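2'-deoxycytidine 5'-triphosphate deaminase (Agrobacterium tumefaciens, PDB 2R9Q) probably catalyses the hydrolytic deamination of dCTP to dUTP, a step that supplies the precursor of thymidylate. Local coordinates at residues G24-S29 against A101-M106; Q39-D44 against Q165-I170; L45-K50 against R159-S164; M106-N111 against D134-G139; L274-M279 against E338-K343. One frame throughout, in Å; residues are numbered along the deposited sequence.

Interaction 1: G24-S29 against A101-M106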
# COMPACT_ATOMS: atom_id res chain seq x y z
N GLY B 24 -40.90 -15.90 23.62
CA GLY B 24 -40.61 -16.44 24.94
C GLY B 24 -39.40 -15.80 25.60
O GLY B 24 -38.84 -16.39 26.51
N ASP B 25 -39.00 -14.62 25.13
CA ASP B 25 -37.82 -13.87 25.63
C ASP B 25 -36.48 -14.66 25.78
O ASP B 25 -35.68 -14.36 26.66
CB ASP B 25 -38.20 -13.14 26.95
CG ASP B 25 -38.75 -11.73 26.71
OD1 ASP B 25 -37.98 -10.74 26.75
OD2 ASP B 25 -39.97 -11.61 26.49
N LYS B 26 -36.23 -15.66 24.93
CA LYS B 26 -34.92 -16.33 24.91
C LYS B 26 -33.95 -15.60 23.96
O LYS B 26 -32.74 -15.82 23.97
CB LYS B 26 -35.05 -17.80 24.48
CG LYS B 26 -36.03 -18.68 25.28
CD LYS B 26 -36.03 -18.45 26.78
CE LYS B 26 -37.14 -19.26 27.48
NZ LYS B 26 -38.49 -19.01 26.92
N LEU B 27 -34.53 -14.75 23.11
CA LEU B 27 -33.83 -13.83 22.24
C LEU B 27 -34.51 -12.46 22.43
O LEU B 27 -35.74 -12.34 22.33
CB LEU B 27 -33.88 -14.34 20.79
CG LEU B 27 -33.72 -13.41 19.58
CD1 LEU B 27 -32.39 -12.61 19.55
CD2 LEU B 27 -33.90 -14.24 18.29
N LYS B 28 -33.72 -11.44 22.76
CA LYS B 28 -34.26 -10.12 23.04
C LYS B 28 -33.74 -9.10 22.06
O LYS B 28 -32.74 -9.33 21.38
CB LYS B 28 -33.89 -9.65 24.45
CG LYS B 28 -34.58 -10.38 25.59
CD LYS B 28 -33.62 -11.26 26.35
CE LYS B 28 -34.09 -11.44 27.78
NZ LYS B 28 -33.95 -10.19 28.58
N SER B 29 -34.44 -7.97 21.99
CA SER B 29 -33.98 -6.84 21.20
C SER B 29 -34.45 -5.52 21.80
O SER B 29 -35.41 -5.50 22.54
CB SER B 29 -34.42 -6.94 19.74
OG SER B 29 -33.68 -6.02 18.97
N ALA B 101 -30.65 -15.12 25.70
CA ALA B 101 -30.74 -16.02 26.85
C ALA B 101 -31.14 -17.41 26.27
O ALA B 101 -32.30 -17.80 26.25
CB ALA B 101 -31.74 -15.52 27.85
N LEU B 102 -30.14 -18.11 25.74
CA LEU B 102 -30.34 -19.37 25.02
C LEU B 102 -30.63 -20.60 25.93
O LEU B 102 -29.97 -20.79 26.96
CB LEU B 102 -29.11 -19.67 24.16
CG LEU B 102 -29.17 -19.40 22.64
CD1 LEU B 102 -29.97 -18.17 22.28
CD2 LEU B 102 -27.73 -19.34 22.09
N PRO B 103 -31.61 -21.44 25.54
CA PRO B 103 -31.76 -22.79 26.12
C PRO B 103 -30.43 -23.55 26.11
O PRO B 103 -29.71 -23.48 25.12
CB PRO B 103 -32.75 -23.48 25.18
CG PRO B 103 -33.54 -22.37 24.57
CD PRO B 103 -32.64 -21.16 24.52
N ALA B 104 -30.12 -24.28 27.18
CA ALA B 104 -28.81 -24.93 27.36
C ALA B 104 -28.40 -25.95 26.27
O ALA B 104 -27.21 -26.27 26.15
CB ALA B 104 -28.72 -25.59 28.75
N ASP B 105 -29.37 -26.44 25.51
CA ASP B 105 -29.11 -27.33 24.34
C ASP B 105 -28.95 -26.59 22.99
O ASP B 105 -28.66 -27.21 21.96
CB ASP B 105 -30.19 -28.42 24.24
CG ASP B 105 -31.59 -27.88 23.92
OD1 ASP B 105 -32.01 -26.83 24.46
OD2 ASP B 105 -32.30 -28.54 23.12
N MET B 106 -29.15 -25.28 23.02
CA MET B 106 -29.17 -24.43 21.84
C MET B 106 -27.91 -23.57 21.80
O MET B 106 -27.56 -22.90 22.78
CB MET B 106 -30.41 -23.52 21.85
CG MET B 106 -30.64 -22.75 20.56
SD MET B 106 -32.09 -21.68 20.58
CE MET B 106 -33.40 -22.91 20.86

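Interaction 2: Q39-D44 against Q165-I170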
# COMPACT_ATOMS: atom_id res chain seq x y z
N GLN B 39 -34.96 -14.49 8.72
CA GLN B 39 -34.80 -15.18 7.48
C GLN B 39 -35.27 -16.60 7.74
O GLN B 39 -35.52 -16.97 8.90
CB GLN B 39 -33.33 -15.12 7.00
CG GLN B 39 -32.72 -13.71 6.95
CD GLN B 39 -33.46 -12.78 6.06
OE1 GLN B 39 -34.09 -13.20 5.09
NE2 GLN B 39 -33.45 -11.51 6.40
N PRO B 40 -35.45 -17.40 6.66
CA PRO B 40 -35.85 -18.81 6.77
C PRO B 40 -35.05 -19.67 7.79
O PRO B 40 -35.65 -20.45 8.48
CB PRO B 40 -35.67 -19.32 5.34
CG PRO B 40 -35.85 -18.14 4.49
CD PRO B 40 -35.32 -16.98 5.25
N ALA B 41 -33.73 -19.48 7.88
CA ALA B 41 -32.87 -20.27 8.79
C ALA B 41 -31.78 -19.45 9.54
O ALA B 41 -30.72 -19.99 9.90
CB ALA B 41 -32.23 -21.39 8.03
N SER B 42 -32.08 -18.16 9.77
CA SER B 42 -31.18 -17.22 10.47
C SER B 42 -31.93 -15.93 10.79
O SER B 42 -33.04 -15.71 10.34
CB SER B 42 -29.94 -16.91 9.63
OG SER B 42 -30.29 -16.43 8.33
N LEU B 43 -31.29 -15.09 11.59
CA LEU B 43 -31.78 -13.78 11.92
C LEU B 43 -30.70 -12.71 11.68
O LEU B 43 -29.58 -12.81 12.17
CB LEU B 43 -32.23 -13.79 13.37
CG LEU B 43 -32.49 -12.49 14.12
CD1 LEU B 43 -33.83 -11.87 13.77
CD2 LEU B 43 -32.32 -12.76 15.59
N ASP B 44 -31.05 -11.69 10.91
CA ASP B 44 -30.29 -10.43 10.84
C ASP B 44 -30.16 -9.74 12.20
O ASP B 44 -31.09 -9.72 13.00
CB ASP B 44 -30.90 -9.46 9.84
CG ASP B 44 -30.63 -9.86 8.40
OD1 ASP B 44 -30.10 -10.98 8.20
OD2 ASP B 44 -30.94 -9.05 7.50
N GLN B 165 -25.67 -11.91 10.27
CA GLN B 165 -26.76 -12.79 10.70
C GLN B 165 -26.32 -13.98 11.58
O GLN B 165 -25.20 -14.46 11.49
CB GLN B 165 -27.61 -13.25 9.53
CG GLN B 165 -26.88 -13.75 8.38
CD GLN B 165 -27.75 -13.92 7.17
OE1 GLN B 165 -27.48 -14.77 6.33
NE2 GLN B 165 -28.83 -13.14 7.08
N ILE B 166 -27.25 -14.39 12.44
CA ILE B 166 -27.04 -15.46 13.41
C ILE B 166 -28.00 -16.64 13.10
O ILE B 166 -29.21 -16.46 12.93
CB ILE B 166 -27.19 -14.89 14.85
CG1 ILE B 166 -26.80 -15.92 15.92
CG2 ILE B 166 -28.58 -14.38 15.15
CD1 ILE B 166 -26.89 -15.36 17.30
N ARG B 167 -27.43 -17.84 13.00
CA ARG B 167 -28.19 -19.08 12.81
C ARG B 167 -28.17 -19.88 14.12
O ARG B 167 -27.12 -20.09 14.70
CB ARG B 167 -27.56 -19.89 11.68
CG ARG B 167 -28.12 -21.29 11.44
CD ARG B 167 -27.65 -21.82 10.10
NE ARG B 167 -28.28 -21.14 8.95
CZ ARG B 167 -28.06 -21.45 7.68
NH1 ARG B 167 -27.20 -22.39 7.36
NH2 ARG B 167 -28.69 -20.80 6.71
N PHE B 168 -29.34 -20.31 14.56
CA PHE B 168 -29.49 -21.09 15.81
C PHE B 168 -29.67 -22.56 15.51
O PHE B 168 -30.29 -22.92 14.51
CB PHE B 168 -30.69 -20.60 16.62
CG PHE B 168 -30.67 -19.14 16.90
CD1 PHE B 168 -30.09 -18.66 18.05
CD2 PHE B 168 -31.22 -18.24 16.01
CE1 PHE B 168 -30.05 -17.32 18.30
CE2 PHE B 168 -31.19 -16.91 16.26
CZ PHE B 168 -30.61 -16.44 17.40
N ARG B 169 -29.13 -23.41 16.38
CA ARG B 169 -29.22 -24.86 16.20
C ARG B 169 -29.23 -25.70 17.50
O ARG B 169 -28.73 -25.27 18.54
CB ARG B 169 -28.07 -25.31 15.30
CG ARG B 169 -26.70 -25.01 15.86
CD ARG B 169 -25.61 -25.61 15.02
NE ARG B 169 -25.62 -25.18 13.62
CZ ARG B 169 -25.23 -23.98 13.19
NH1 ARG B 169 -24.86 -23.01 14.02
NH2 ARG B 169 -25.26 -23.73 11.89
N ILE B 170 -29.82 -26.89 17.43
CA ILE B 170 -29.67 -27.90 18.49
C ILE B 170 -28.88 -29.06 17.92
O ILE B 170 -29.27 -29.67 16.95
CB ILE B 170 -31.02 -28.36 19.09
CG1 ILE B 170 -31.77 -27.13 19.67
CG2 ILE B 170 -30.80 -29.41 20.21
CD1 ILE B 170 -33.27 -27.14 19.48
O HOH W 1 -31.41 -20.16 12.78

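Interaction 3: L45-K50 against R159-S164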
# COMPACT_ATOMS: atom_id res chain seq x y z
N LEU B 45 -28.96 -9.22 12.41
CA LEU B 45 -28.59 -8.48 13.60
C LEU B 45 -28.45 -7.01 13.25
O LEU B 45 -27.94 -6.67 12.19
CB LEU B 45 -27.28 -9.02 14.19
CG LEU B 45 -27.21 -10.47 14.63
CD1 LEU B 45 -25.72 -10.86 14.79
CD2 LEU B 45 -28.04 -10.69 15.90
N ARG B 46 -28.91 -6.15 14.14
CA ARG B 46 -28.94 -4.73 13.92
C ARG B 46 -27.98 -4.04 14.86
O ARG B 46 -27.89 -4.38 16.02
CB ARG B 46 -30.34 -4.16 14.17
CG ARG B 46 -31.45 -4.68 13.29
CD ARG B 46 -32.79 -4.13 13.72
NE ARG B 46 -33.31 -4.73 14.96
CZ ARG B 46 -34.52 -4.48 15.46
NH1 ARG B 46 -34.90 -5.04 16.59
NH2 ARG B 46 -35.36 -3.67 14.83
N LEU B 47 -27.31 -3.03 14.33
CA LEU B 47 -26.49 -2.11 15.11
C LEU B 47 -27.30 -1.27 16.09
O LEU B 47 -28.43 -0.80 15.78
CB LEU B 47 -25.69 -1.14 14.20
CG LEU B 47 -24.88 -1.69 13.02
CD1 LEU B 47 -24.06 -0.58 12.37
CD2 LEU B 47 -24.03 -2.88 13.43
N GLY B 48 -26.72 -1.12 17.26
CA GLY B 48 -27.17 -0.18 18.27
C GLY B 48 -26.80 1.26 17.92
O GLY B 48 -26.45 1.57 16.78
N SER B 49 -26.90 2.14 18.91
CA SER B 49 -26.71 3.59 18.77
C SER B 49 -25.26 4.13 18.91
O SER B 49 -25.03 5.29 18.63
CB SER B 49 -27.59 4.31 19.79
OG SER B 49 -28.95 3.92 19.66
N LYS B 50 -24.32 3.30 19.37
CA LYS B 50 -22.95 3.72 19.61
C LYS B 50 -21.99 2.77 18.88
O LYS B 50 -22.15 1.53 18.93
CB LYS B 50 -22.58 3.61 21.10
CG LYS B 50 -23.21 4.49 22.19
CD LYS B 50 -22.30 4.21 23.51
CE LYS B 50 -22.62 5.02 24.88
NZ LYS B 50 -21.39 5.14 25.88
N ARG B 159 -27.98 3.22 13.52
CA ARG B 159 -28.82 2.39 14.35
C ARG B 159 -29.80 1.67 13.42
O ARG B 159 -30.44 2.30 12.60
CB ARG B 159 -29.53 3.20 15.41
CG ARG B 159 -30.38 2.37 16.33
CD ARG B 159 -31.23 3.20 17.26
NE ARG B 159 -32.20 2.35 17.99
CZ ARG B 159 -31.92 1.64 19.08
NH1 ARG B 159 -30.70 1.65 19.63
NH2 ARG B 159 -32.86 0.90 19.66
N GLY B 160 -29.84 0.36 13.54
CA GLY B 160 -30.64 -0.48 12.67
C GLY B 160 -29.95 -1.20 11.53
O GLY B 160 -30.50 -2.13 11.01
N SER B 161 -28.75 -0.77 11.15
CA SER B 161 -28.05 -1.36 10.02
C SER B 161 -27.84 -2.85 10.26
O SER B 161 -27.62 -3.28 11.38
CB SER B 161 -26.73 -0.63 9.71
OG SER B 161 -26.95 0.69 9.26
N ARG B 162 -27.97 -3.63 9.20
CA ARG B 162 -27.90 -5.08 9.29
C ARG B 162 -26.74 -5.54 8.45
O ARG B 162 -26.80 -5.45 7.26
CB ARG B 162 -29.21 -5.68 8.82
CG ARG B 162 -30.31 -5.50 9.84
CD ARG B 162 -31.67 -5.30 9.25
NE ARG B 162 -32.01 -6.43 8.41
CZ ARG B 162 -33.21 -6.70 7.91
NH1 ARG B 162 -34.25 -5.94 8.16
NH2 ARG B 162 -33.38 -7.77 7.15
N LEU B 163 -25.66 -5.99 9.08
CA LEU B 163 -24.46 -6.41 8.34
C LEU B 163 -24.22 -7.91 8.47
O LEU B 163 -23.62 -8.54 7.62
CB LEU B 163 -23.25 -5.60 8.76
CG LEU B 163 -23.13 -4.09 8.48
CD1 LEU B 163 -24.02 -3.26 9.38
CD2 LEU B 163 -21.70 -3.64 8.72
N SER B 164 -24.84 -8.49 9.49
CA SER B 164 -24.54 -9.82 9.93
C SER B 164 -25.79 -10.60 10.22
O SER B 164 -26.84 -10.02 10.40
CB SER B 164 -23.69 -9.70 11.18
OG SER B 164 -23.15 -10.93 11.53
O HOH W 2 -25.50 -5.71 11.93

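Interaction 4: M106-N111 against D134-G139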
# COMPACT_ATOMS: atom_id res chain seq x y z
N MET B 106 -29.15 -25.28 23.02
CA MET B 106 -29.17 -24.43 21.84
C MET B 106 -27.91 -23.57 21.80
O MET B 106 -27.56 -22.90 22.78
CB MET B 106 -30.41 -23.52 21.85
CG MET B 106 -30.64 -22.75 20.56
SD MET B 106 -32.09 -21.68 20.58
CE MET B 106 -33.40 -22.91 20.86
N SER B 107 -27.23 -23.65 20.66
CA SER B 107 -26.08 -22.81 20.34
C SER B 107 -26.35 -21.97 19.09
O SER B 107 -27.40 -22.08 18.47
CB SER B 107 -24.83 -23.69 20.14
OG SER B 107 -24.87 -24.40 18.92
N ALA B 108 -25.40 -21.12 18.73
CA ALA B 108 -25.50 -20.39 17.47
C ALA B 108 -24.16 -20.02 16.84
O ALA B 108 -23.13 -19.98 17.50
CB ALA B 108 -26.42 -19.19 17.61
N SER B 109 -24.18 -19.79 15.53
CA SER B 109 -23.05 -19.21 14.81
C SER B 109 -23.45 -17.94 13.97
O SER B 109 -24.61 -17.72 13.68
CB SER B 109 -22.35 -20.29 13.98
OG SER B 109 -23.12 -20.71 12.88
N ALA B 110 -22.47 -17.12 13.60
CA ALA B 110 -22.68 -15.89 12.84
C ALA B 110 -21.83 -15.85 11.56
O ALA B 110 -20.74 -16.43 11.49
CB ALA B 110 -22.43 -14.66 13.71
N ASN B 111 -22.39 -15.24 10.52
CA ASN B 111 -21.75 -15.00 9.25
C ASN B 111 -22.22 -13.65 8.70
O ASN B 111 -23.31 -13.19 9.06
CB ASN B 111 -22.12 -16.10 8.25
CG ASN B 111 -21.17 -17.26 8.30
OD1 ASN B 111 -19.97 -17.09 8.54
ND2 ASN B 111 -21.70 -18.44 8.02
N ASP B 134 -17.75 -15.34 16.21
CA ASP B 134 -18.86 -15.85 15.40
C ASP B 134 -19.48 -17.18 15.90
O ASP B 134 -20.26 -17.80 15.20
CB ASP B 134 -18.43 -16.00 13.94
CG ASP B 134 -18.01 -14.67 13.28
OD1 ASP B 134 -18.43 -13.59 13.72
OD2 ASP B 134 -17.27 -14.73 12.29
N LYS B 135 -19.13 -17.57 17.13
CA LYS B 135 -19.67 -18.74 17.79
C LYS B 135 -20.27 -18.31 19.13
O LYS B 135 -19.62 -17.67 19.96
CB LYS B 135 -18.61 -19.83 17.98
CG LYS B 135 -18.01 -20.37 16.67
CD LYS B 135 -19.03 -21.13 15.85
CE LYS B 135 -18.75 -21.05 14.32
NZ LYS B 135 -19.07 -19.70 13.69
N ILE B 136 -21.55 -18.64 19.30
CA ILE B 136 -22.28 -18.44 20.51
C ILE B 136 -22.40 -19.83 21.19
O ILE B 136 -22.93 -20.78 20.59
CB ILE B 136 -23.65 -17.81 20.22
CG1 ILE B 136 -23.50 -16.48 19.47
CG2 ILE B 136 -24.42 -17.54 21.52
CD1 ILE B 136 -23.18 -16.57 18.02
N PRO B 137 -21.86 -19.97 22.42
CA PRO B 137 -21.91 -21.28 23.08
C PRO B 137 -23.33 -21.74 23.40
O PRO B 137 -24.24 -20.93 23.45
CB PRO B 137 -21.11 -21.07 24.36
CG PRO B 137 -20.40 -19.78 24.18
CD PRO B 137 -21.19 -18.96 23.25
N ALA B 138 -23.49 -23.06 23.54
CA ALA B 138 -24.75 -23.66 23.99
C ALA B 138 -25.13 -22.99 25.28
O ALA B 138 -24.34 -22.94 26.20
CB ALA B 138 -24.63 -25.18 24.16
N GLY B 139 -26.33 -22.41 25.30
CA GLY B 139 -26.89 -21.83 26.51
C GLY B 139 -26.49 -20.41 26.84
O GLY B 139 -26.76 -19.95 27.93
O HOH W 3 -19.54 -18.91 11.39

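Interaction 5: L274-M279 against E338-K343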
# COMPACT_ATOMS: atom_id res chain seq x y z
N LEU B 274 -35.94 -28.24 3.56
CA LEU B 274 -35.75 -28.88 4.86
C LEU B 274 -34.27 -28.94 5.22
O LEU B 274 -33.87 -29.64 6.16
CB LEU B 274 -36.33 -30.28 4.83
CG LEU B 274 -37.83 -30.47 4.65
CD1 LEU B 274 -38.08 -31.99 4.69
CD2 LEU B 274 -38.56 -29.70 5.74
N TYR B 275 -33.47 -28.24 4.42
CA TYR B 275 -32.04 -28.11 4.61
C TYR B 275 -31.61 -26.65 4.50
O TYR B 275 -32.19 -25.85 3.76
CB TYR B 275 -31.30 -28.97 3.59
CG TYR B 275 -31.65 -30.43 3.71
CD1 TYR B 275 -30.82 -31.30 4.40
CD2 TYR B 275 -32.84 -30.93 3.17
CE1 TYR B 275 -31.14 -32.66 4.54
CE2 TYR B 275 -33.19 -32.28 3.31
CZ TYR B 275 -32.33 -33.14 4.00
OH TYR B 275 -32.65 -34.48 4.15
N ALA B 276 -30.62 -26.31 5.31
CA ALA B 276 -29.87 -25.09 5.12
C ALA B 276 -28.45 -25.50 4.70
O ALA B 276 -28.07 -26.66 4.82
CB ALA B 276 -29.86 -24.27 6.41
N ALA B 277 -27.71 -24.54 4.13
CA ALA B 277 -26.29 -24.71 3.80
C ALA B 277 -25.39 -23.57 4.33
O ALA B 277 -25.84 -22.51 4.76
CB ALA B 277 -26.11 -24.89 2.30
N GLU B 278 -24.09 -23.84 4.29
CA GLU B 278 -23.07 -22.88 4.60
C GLU B 278 -21.92 -23.08 3.64
O GLU B 278 -21.51 -24.21 3.38
CB GLU B 278 -22.62 -23.02 6.05
CG GLU B 278 -21.74 -21.90 6.56
CD GLU B 278 -21.48 -21.99 8.07
OE1 GLU B 278 -21.95 -22.92 8.76
OE2 GLU B 278 -20.80 -21.10 8.59
N MET B 279 -21.44 -21.97 3.10
CA MET B 279 -20.32 -21.94 2.18
C MET B 279 -19.05 -22.02 3.02
O MET B 279 -18.96 -21.36 4.04
CB MET B 279 -20.36 -20.63 1.38
CG MET B 279 -20.28 -20.77 -0.14
SD MET B 279 -18.66 -21.27 -0.72
CE MET B 279 -18.92 -23.00 -1.02
N GLU B 338 -26.94 -28.96 6.18
CA GLU B 338 -27.36 -29.23 7.53
C GLU B 338 -28.90 -29.31 7.55
O GLU B 338 -29.58 -28.57 6.83
CB GLU B 338 -26.83 -28.12 8.43
CG GLU B 338 -26.89 -28.39 9.92
CD GLU B 338 -26.34 -27.26 10.79
OE1 GLU B 338 -25.69 -26.31 10.26
OE2 GLU B 338 -26.55 -27.35 12.03
N HIS B 339 -29.42 -30.24 8.35
CA HIS B 339 -30.87 -30.42 8.53
C HIS B 339 -31.53 -29.24 9.23
O HIS B 339 -31.04 -28.74 10.24
CB HIS B 339 -31.22 -31.66 9.36
CG HIS B 339 -30.97 -32.96 8.66
ND1 HIS B 339 -31.91 -33.54 7.83
CD2 HIS B 339 -29.92 -33.80 8.71
CE1 HIS B 339 -31.42 -34.68 7.36
NE2 HIS B 339 -30.21 -34.86 7.88
N MET B 340 -32.68 -28.85 8.72
CA MET B 340 -33.57 -27.98 9.45
C MET B 340 -34.28 -28.79 10.52
O MET B 340 -34.50 -29.99 10.34
CB MET B 340 -34.56 -27.37 8.49
CG MET B 340 -33.93 -26.45 7.46
SD MET B 340 -33.07 -25.01 8.11
CE MET B 340 -34.42 -23.97 8.66
N LEU B 341 -34.59 -28.14 11.64
CA LEU B 341 -35.45 -28.70 12.68
C LEU B 341 -36.90 -28.83 12.20
O LEU B 341 -37.53 -29.84 12.47
CB LEU B 341 -35.43 -27.83 13.94
CG LEU B 341 -34.42 -28.11 15.05
CD1 LEU B 341 -34.69 -27.16 16.21
CD2 LEU B 341 -34.48 -29.57 15.48
N GLU B 342 -37.41 -27.80 11.54
CA GLU B 342 -38.70 -27.84 10.84
C GLU B 342 -38.59 -27.04 9.54
O GLU B 342 -37.56 -26.39 9.28
CB GLU B 342 -39.82 -27.29 11.73
N LYS B 343 -39.64 -27.07 8.73
CA LYS B 343 -39.67 -26.33 7.48
C LYS B 343 -39.94 -24.85 7.79
O LYS B 343 -40.79 -24.55 8.60
CB LYS B 343 -40.76 -26.87 6.55
CG LYS B 343 -40.66 -26.39 5.08
CD LYS B 343 -41.88 -26.86 4.22
CE LYS B 343 -41.54 -27.01 2.70
NZ LYS B 343 -41.25 -25.70 1.97
O HOH W 4 -33.85 -32.33 7.06
O HOH W 5 -24.79 -23.64 8.83

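Interaction 1: G24-S29 against A101-M106
Lys26 lies with its aliphatic chain against the backbone of Ala101 and the ring of Pro103, an example of a lysine whose carbon atoms, not its charge, do the packing. Lys26 CG stands anti to the carbonyl carbon and beside the backbone N (chi1 -54°). Lys26 CB comes to 3.3 Å from Ala101 O and to 4.1 Å from Pro103 CD, while Lys26 CD is 3.8 Å from the same Ala101 O. Further out the chain turns back on its own segment, and Lys26 NZ donates to Gly24 O at 2.7 Å.

That carbonyl belongs to the first residue to leave helical geometry after helix 15-23, which ends in a Schellman motif: Asp25, with positive phi, is the C-prime residue, Lys26 N bonds back to Leu21 O and Asp25 N to Phe22 O. The ammonium group therefore lies near the C-terminal end of the helix, where the end charge of the helix would be expected to favour it.

A single backbone hydrogen bond ties the two segments. Ala101 N reaches Lys26 O at 2.8 Å with an angle of 162° at the hydrogen, approaching from well above the carbonyl plane. Around the same oxygen, Ala101 CB and Leu102 CD1 both stand 4.0 Å from Lys26 O. The side chains of Leu27 and Leu102 touch Phe168 of strand 162-170. Beyond Leu102, a type I turn from Pro103 to Met106, with Met106 N bonded to Pro103 O, carries the chain into strand 106-112.

Interaction 2: Q39-D44 against Q165-I170
Gln165 and Asp44 meet through two different first torsions. In Gln165, CG sits between the backbone N and the carbonyl carbon (chi1 48°), whereas CG of Asp44 is anti to its own carbonyl carbon (chi1 -74°). The two side chains then run side by side, pointing the same way, and Gln165 NE2 donates to Asp44 OD1 at 2.7 Å. The acceptor lies in the amide plane and is approached nearly along its C-O bond, although amide and carboxylate are turned 42° apart. The second carboxylate oxygen, OD2, is held by Arg162 and Lys113.

Arg167 bends at its third torsion, and its NE donates to Ala41 O at 2.9 Å, with the oxygen somewhat out of the guanidinium plane. Ser42 OG, by contrast, is buried here without a modelled partner; the nearest atoms across are those of the Gln165 amide. Leu43 and Ile166 form an antiparallel hydrogen-bonded pair, each N reaching the other's O at 2.8 Å. On their side of the sheet Leu43 CB lies 4.1 Å from Ile166 CG2, and Leu43 CD2 meets the edge of the Phe168 ring at CE2, 4.4 Å away.

Strand 162-170 has strand 42-46 on one edge and strand 106-112 on the other, and also pairs with strand 11-12, while the guanidinium of Arg167 reaches across to backbone carbonyls of Ala277 and Phe297, in strands 275-281 and 296-297.

Interaction 3: L45-K50 against R159-S164
Leu45 N donates to Ser164 O at 3.0 Å. A water bridges Leu45 O and Leu163 N, donating to the first and accepting from the second, so the two strands are joined through solvent at this point while the buried carbonyl and amide are both satisfied.

At Arg46 the alkyl chain lies alongside that of Arg162, pointing the same way, with Arg46 CG 3.7 Å from Arg162 CG. The guanidinium planes are turned 85° apart, and NE of Arg46 stands 6.9 Å from NE of Arg162. Each has acidic partners, Glu98 for Arg46, Asp34 and Asp36 for Arg162, which would be expected to offset the like charges. Ser29 OG is a further partner of Arg46.

Leu47 bonds to 159-164 through both its N and its O. Its N reaches Ser161 O at 3.0 Å, and Gly160 N reaches Leu47 O at 2.9 Å. The Leu47 side chain crosses that of Leu163 at about a right angle, CD1 to CD1 4.0 Å. Gly160, at phi 100°, adopts backbone angles that suit glycine, since any side chain would collide with the carbonyl oxygen of Arg159. Past Gly48, whose O receives a CA-H contact from Arg159, Ser49 OG accepts from Arg159 NH1 at 2.9 Å. Arg159 arrives extended from CG to NE, and the same NH1 also forms a salt bridge with Glu30.

Strands 42-46 and 162-170 here run out of regular pairing into loops, a frayed antiparallel end within the mainly beta N-terminal domain, whose family belongs to the dUTPase clan.

Interaction 4: M106-N111 against D134-G139
Asp134 O is gripped from opposite faces of its carbonyl plane. Ala110 N donates from across the contact at 2.8 Å, while Lys135 NZ, from the next residue along, comes down from high above the plane at 2.7 Å. The lysine chain gets there by bending at its second and fourth torsions (chi2 -67°, chi4 -74°), which folds it over Ser109; Lys135 NZ ends 3.3 Å from Ser109 CB. Ser109 OG is bonded to Arg169.

Next comes an antiparallel hydrogen-bonded pair. Ala108 N reaches Ile136 O at 3.1 Å and Ile136 N reaches Ala108 O at 2.7 Å. Ile136 CD1 lies 3.4 Å from Ala108 O, and Ala108 CB is 4.0 Å from Ile136 CB. One residue more is accommodated on the 134-139 side beyond it, since Ser107 lies nearest Ala138. Gly139, at positive phi, then closes the contact, its N 2.8 Å from Met106 O.

The result is a short antiparallel ladder between strands 106-112 and 135-136, on the edge of strand 106-112 away from strand 162-170, in the antiparallel sheet of the N-terminal domain.

Interaction 5: L274-M279 against E338-K343
Tyr275 and His339 place their rings side by side, pointing the same way and obliquely inclined: the centroids are 4.9 Å apart and the planes 41° apart. Tyr275 CE1 lies over one face of the imidazole, and Tyr275 OH is 3.4 Å from His339 CE1. One face of the phenol ring carries, toward its rim, a water that donates to Leu274 O. His339 NE2 is bonded to Glu179.

Backbone bonds flank the ring pair. Ala276 and Glu338 form a hydrogen-bonded antiparallel pair; Ala276 N meets Glu338 O at 2.9 Å, nearly along the C=O axis, and Glu338 N returns a bond to Ala276 O. Met340 N reaches Leu274 O at 2.9 Å, from above the carbonyl plane. The bent Met340 chain puts SD 3.7 Å from Ala276 CB, while the Leu274 side chain crosses that of Lys343 at about a right angle, CD2 touching Lys343 CB at 3.7 Å.

Strands 275-281 and 331-339 are neighbours in a four-stranded sheet of the C-terminal domain. Glu278 OE1 stands 5.3 Å from Glu338 OE1 with a water between them. Glu278 OE2 binds Asn111 and Glu338 OE2 binds Arg169; the arginine's positive charge would be expected to offset this concentration of acidic oxygens.

Four of the five contacts belong to the N-terminal domain, and interaction 5 to the C-terminal one. Interactions 2 and 3 are successive parts of one strand pair, 42-46 with 162-170, their centres 16 Å apart; strand 106-112, paired on the other edge of 162-170, brings interaction 4 to about 10 Å from interaction 2, centre to centre. Along the chain, interaction 4 is nested within the loops closed by 2 and 3. Interaction 1 alternates with both, shares Met106 with interaction 4 and packs against its neighbours through Leu27 and Leu102. Interaction 5 follows later, its centre 10 Å from that of interaction 2; Arg167 and Arg169 reach into it, joining the two domains by polar bonds.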